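Local coordinates for protein D-alanyl-D-alanine carboxypeptidase (Enterococcus faecalis V583, PDB 5ZHF) that is a zinc-dependent carboxypeptidase that removes the terminal D-alanine from peptidoglycan-derived pentapeptides and probably contributes to vancomycin resistance, at residues 87-92 with 158-163. Numbering follows the deposited sequence.
Sequences DGVYPI and NEVYRW
D87, V89 and P91 meet V160 and W163 of helix 157-167 where a Schellman motif ends helix 74-86 and the chain turns into outermost strand 91-95 of the four-stranded antiparallel sheet of this M15B peptidase. G88 is its C-prime residue, with the positive phi that glycine, lacking a side chain, adopts easily. The turn leaves D87, whose carboxylate is a ready acceptor, beside the indole of W163: NE1 of W163 donates to OD2 of D87 over 2.8 Å, almost straight at 174°. OD2 lies in the ring plane and accepts through its anti lone pair, while the carboxylate is turned 62° from the indole. Tryptophan suits this place because its edge can donate while a face packs against apolar groups. V89 covers one face, with CG2 3.9 Å from CD1 of W163. CG1 of V89, anti to the backbone N (chi1 171°), lies 3.8 Å from CG2 of V160; the two methyl branches thus serve two partners. V160, apolar among apolar neighbours, sets CG1 4.1 Å from CB of P91 and also packs on I148 and A150 of strand 145-150. A water also joins the segments, donating to E159 OE1, which accepts from T156 N as well, and to G88 O at 2.9 Å.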
ATOM      1  N   ASP A  87      21.506   3.917  -3.260  1.00 20.28           N
ATOM      2  CA  ASP A  87      21.599   3.100  -4.455  1.00 20.48           C
ATOM      3  C   ASP A  87      21.280   3.850  -5.760  1.00 20.05           C
ATOM      4  O   ASP A  87      21.131   3.233  -6.796  1.00 22.63           O
ATOM      5  CB  ASP A  87      20.684   1.873  -4.350  1.00 21.94           C
ATOM      6  CG  ASP A  87      21.222   0.805  -3.431  1.00 23.49           C
ATOM      7  OD1 ASP A  87      22.451   0.697  -3.267  1.00 24.20           O
ATOM      8  OD2 ASP A  87      20.387   0.033  -2.898  1.00 27.61           O
ATOM      9  N   GLY A  88      21.166   5.168  -5.687  1.00 21.55           N
ATOM     10  CA  GLY A  88      20.795   5.971  -6.861  1.00 22.68           C
ATOM     11  C   GLY A  88      19.350   5.830  -7.311  1.00 22.68           C
ATOM     12  O   GLY A  88      19.015   6.108  -8.476  1.00 23.98           O
ATOM     13  N   VAL A  89      18.468   5.427  -6.390  1.00 20.36           N
ATOM     14  CA  VAL A  89      17.060   5.223  -6.691  1.00 20.06           C
ATOM     15  C   VAL A  89      16.289   6.278  -5.895  1.00 19.45           C
ATOM     16  O   VAL A  89      16.489   6.413  -4.694  1.00 18.38           O
ATOM     17  CB  VAL A  89      16.631   3.786  -6.304  1.00 20.74           C
ATOM     18  CG1 VAL A  89      15.126   3.643  -6.404  1.00 21.26           C
ATOM     19  CG2 VAL A  89      17.326   2.777  -7.203  1.00 20.89           C
ATOM     20  N   TYR A  90      15.454   7.081  -6.565  1.00 19.56           N
ATOM     21  CA  TYR A  90      14.866   8.277  -5.950  1.00 20.41           C
ATOM     22  C   TYR A  90      13.336   8.212  -5.877  1.00 20.15           C
ATOM     23  O   TYR A  90      12.642   8.550  -6.843  1.00 21.96           O
ATOM     24  CB  TYR A  90      15.334   9.526  -6.730  1.00 22.89           C
ATOM     25  CG  TYR A  90      16.786   9.773  -6.454  1.00 23.55           C
ATOM     26  CD1 TYR A  90      17.764   9.113  -7.193  1.00 26.48           C
ATOM     27  CD2 TYR A  90      17.178  10.589  -5.405  1.00 28.27           C
ATOM     28  CE1 TYR A  90      19.104   9.305  -6.921  1.00 27.67           C
ATOM     29  CE2 TYR A  90      18.518  10.780  -5.114  1.00 29.95           C
ATOM     30  CZ  TYR A  90      19.466  10.129  -5.867  1.00 30.50           C
ATOM     31  OH  TYR A  90      20.804  10.337  -5.576  1.00 36.91           O
ATOM     32  N   PRO A  91      12.791   7.710  -4.751  1.00 19.07           N
ATOM     33  CA  PRO A  91      11.345   7.573  -4.652  1.00 19.42           C
ATOM     34  C   PRO A  91      10.655   8.788  -4.045  1.00 17.84           C
ATOM     35  O   PRO A  91      11.304   9.661  -3.469  1.00 18.73           O
ATOM     36  CB  PRO A  91      11.159   6.339  -3.731  1.00 19.32           C
ATOM     37  CG  PRO A  91      12.448   6.235  -2.978  1.00 20.40           C
ATOM     38  CD  PRO A  91      13.489   7.083  -3.617  1.00 20.14           C
ATOM     39  N   ILE A  92       9.338   8.807  -4.150  1.00 17.96           N
ATOM     40  CA  ILE A  92       8.495   9.790  -3.475  1.00 18.47           C
ATOM     41  C   ILE A  92       7.304   9.051  -2.883  1.00 18.00           C
ATOM     42  O   ILE A  92       6.900   7.996  -3.400  1.00 17.10           O
ATOM     43  CB  ILE A  92       7.969  10.891  -4.440  1.00 19.71           C
ATOM     44  CG1 ILE A  92       7.085  10.280  -5.542  1.00 20.62           C
ATOM     45  CG2 ILE A  92       9.127  11.666  -5.081  1.00 20.75           C
ATOM     46  CD1 ILE A  92       6.338  11.326  -6.375  1.00 23.85           C
ATOM     47  N   ASN A 158       9.587   2.010 -13.010  1.00 28.66           N
ATOM     48  CA  ASN A 158      10.033   0.615 -12.993  1.00 30.63           C
ATOM     49  C   ASN A 158      11.322   0.385 -12.219  1.00 27.11           C
ATOM     50  O   ASN A 158      11.484  -0.660 -11.592  1.00 28.30           O
ATOM     51  CB  ASN A 158      10.132   0.061 -14.416  1.00 34.11           C
ATOM     52  CG  ASN A 158       8.763  -0.121 -15.051  1.00 38.69           C
ATOM     53  OD1 ASN A 158       7.810  -0.559 -14.396  1.00 44.40           O
ATOM     54  ND2 ASN A 158       8.648   0.232 -16.323  1.00 43.69           N
ATOM     55  N   GLU A 159      12.220   1.367 -12.218  1.00 25.63           N
ATOM     56  CA  GLU A 159      13.437   1.305 -11.400  1.00 24.83           C
ATOM     57  C   GLU A 159      13.116   1.312  -9.891  1.00 22.92           C
ATOM     58  O   GLU A 159      13.677   0.536  -9.116  1.00 22.52           O
ATOM     59  CB  GLU A 159      14.376   2.474 -11.728  1.00 26.95           C
ATOM     60  CG  GLU A 159      15.070   2.279 -13.069  1.00 30.14           C
ATOM     61  CD  GLU A 159      15.776   3.508 -13.621  1.00 31.94           C
ATOM     62  OE1 GLU A 159      15.500   4.651 -13.230  1.00 29.62           O
ATOM     63  OE2 GLU A 159      16.628   3.299 -14.505  1.00 36.85           O
ATOM     64  N   VAL A 160      12.231   2.216  -9.503  1.00 21.71           N
ATOM     65  CA  VAL A 160      11.774   2.303  -8.112  1.00 20.99           C
ATOM     66  C   VAL A 160      10.994   1.046  -7.714  1.00 19.90           C
ATOM     67  O   VAL A 160      11.233   0.510  -6.633  1.00 21.25           O
ATOM     68  CB  VAL A 160      10.936   3.580  -7.889  1.00 20.90           C
ATOM     69  CG1 VAL A 160      10.198   3.538  -6.550  1.00 20.79           C
ATOM     70  CG2 VAL A 160      11.852   4.786  -7.985  1.00 20.98           C
ATOM     71  N   TYR A 161      10.087   0.577  -8.577  1.00 20.68           N
ATOM     72  CA  TYR A 161       9.283  -0.604  -8.257  1.00 20.16           C
ATOM     73  C   TYR A 161      10.143  -1.850  -8.110  1.00 22.03           C
ATOM     74  O   TYR A 161       9.942  -2.653  -7.187  1.00 21.87           O
ATOM     75  CB  TYR A 161       8.168  -0.846  -9.280  1.00 20.51           C
ATOM     76  CG  TYR A 161       7.204   0.298  -9.476  1.00 21.51           C
ATOM     77  CD1 TYR A 161       6.888   1.189  -8.435  1.00 21.54           C
ATOM     78  CD2 TYR A 161       6.563   0.487 -10.699  1.00 22.50           C
ATOM     79  CE1 TYR A 161       5.980   2.212  -8.610  1.00 22.46           C
ATOM     80  CE2 TYR A 161       5.675   1.528 -10.878  1.00 22.73           C
ATOM     81  CZ  TYR A 161       5.379   2.384  -9.832  1.00 23.62           C
ATOM     82  OH  TYR A 161       4.493   3.419 -10.020  1.00 25.25           O
ATOM     83  N   ARG A 162      11.135  -1.988  -8.984  1.00 21.87           N
ATOM     84  CA  ARG A 162      12.080  -3.090  -8.893  1.00 23.85           C
ATOM     85  C   ARG A 162      12.905  -3.027  -7.611  1.00 21.62           C
ATOM     86  O   ARG A 162      13.056  -4.041  -6.928  1.00 21.74           O
ATOM     87  CB  ARG A 162      12.979  -3.146 -10.131  1.00 25.39           C
ATOM     88  CG  ARG A 162      13.895  -4.359 -10.123  1.00 29.24           C
ATOM     89  CD  ARG A 162      14.743  -4.403 -11.370  1.00 32.80           C
ATOM     90  NE  ARG A 162      15.608  -3.239 -11.477  1.00 35.84           N
ATOM     91  CZ  ARG A 162      16.476  -3.040 -12.464  1.00 42.63           C
ATOM     92  NH1 ARG A 162      16.610  -3.942 -13.439  1.00 44.40           N
ATOM     93  NH2 ARG A 162      17.222  -1.936 -12.474  1.00 42.31           N
ATOM     94  N   TRP A 163      13.411  -1.837  -7.255  1.00 19.57           N
ATOM     95  CA  TRP A 163      14.201  -1.689  -6.058  1.00 19.20           C
ATOM     96  C   TRP A 163      13.356  -2.029  -4.830  1.00 19.43           C
ATOM     97  O   TRP A 163      13.829  -2.712  -3.911  1.00 20.65           O
ATOM     98  CB  TRP A 163      14.792  -0.281  -5.944  1.00 18.15           C
ATOM     99  CG  TRP A 163      15.743  -0.142  -4.792  1.00 18.83           C
ATOM    100  CD1 TRP A 163      17.103  -0.282  -4.833  1.00 19.18           C
ATOM    101  CD2 TRP A 163      15.406   0.118  -3.419  1.00 18.74           C
ATOM    102  NE1 TRP A 163      17.637  -0.100  -3.592  1.00 18.39           N
ATOM    103  CE2 TRP A 163      16.620   0.120  -2.695  1.00 19.20           C
ATOM    104  CE3 TRP A 163      14.204   0.368  -2.734  1.00 18.96           C
ATOM    105  CZ2 TRP A 163      16.672   0.363  -1.329  1.00 18.91           C
ATOM    106  CZ3 TRP A 163      14.255   0.582  -1.360  1.00 18.95           C
ATOM    107  CH2 TRP A 163      15.479   0.586  -0.678  1.00 18.66           C
TER
HETATM  108  O   HOH W   1      17.224   5.119 -10.556  1.00 31.08           O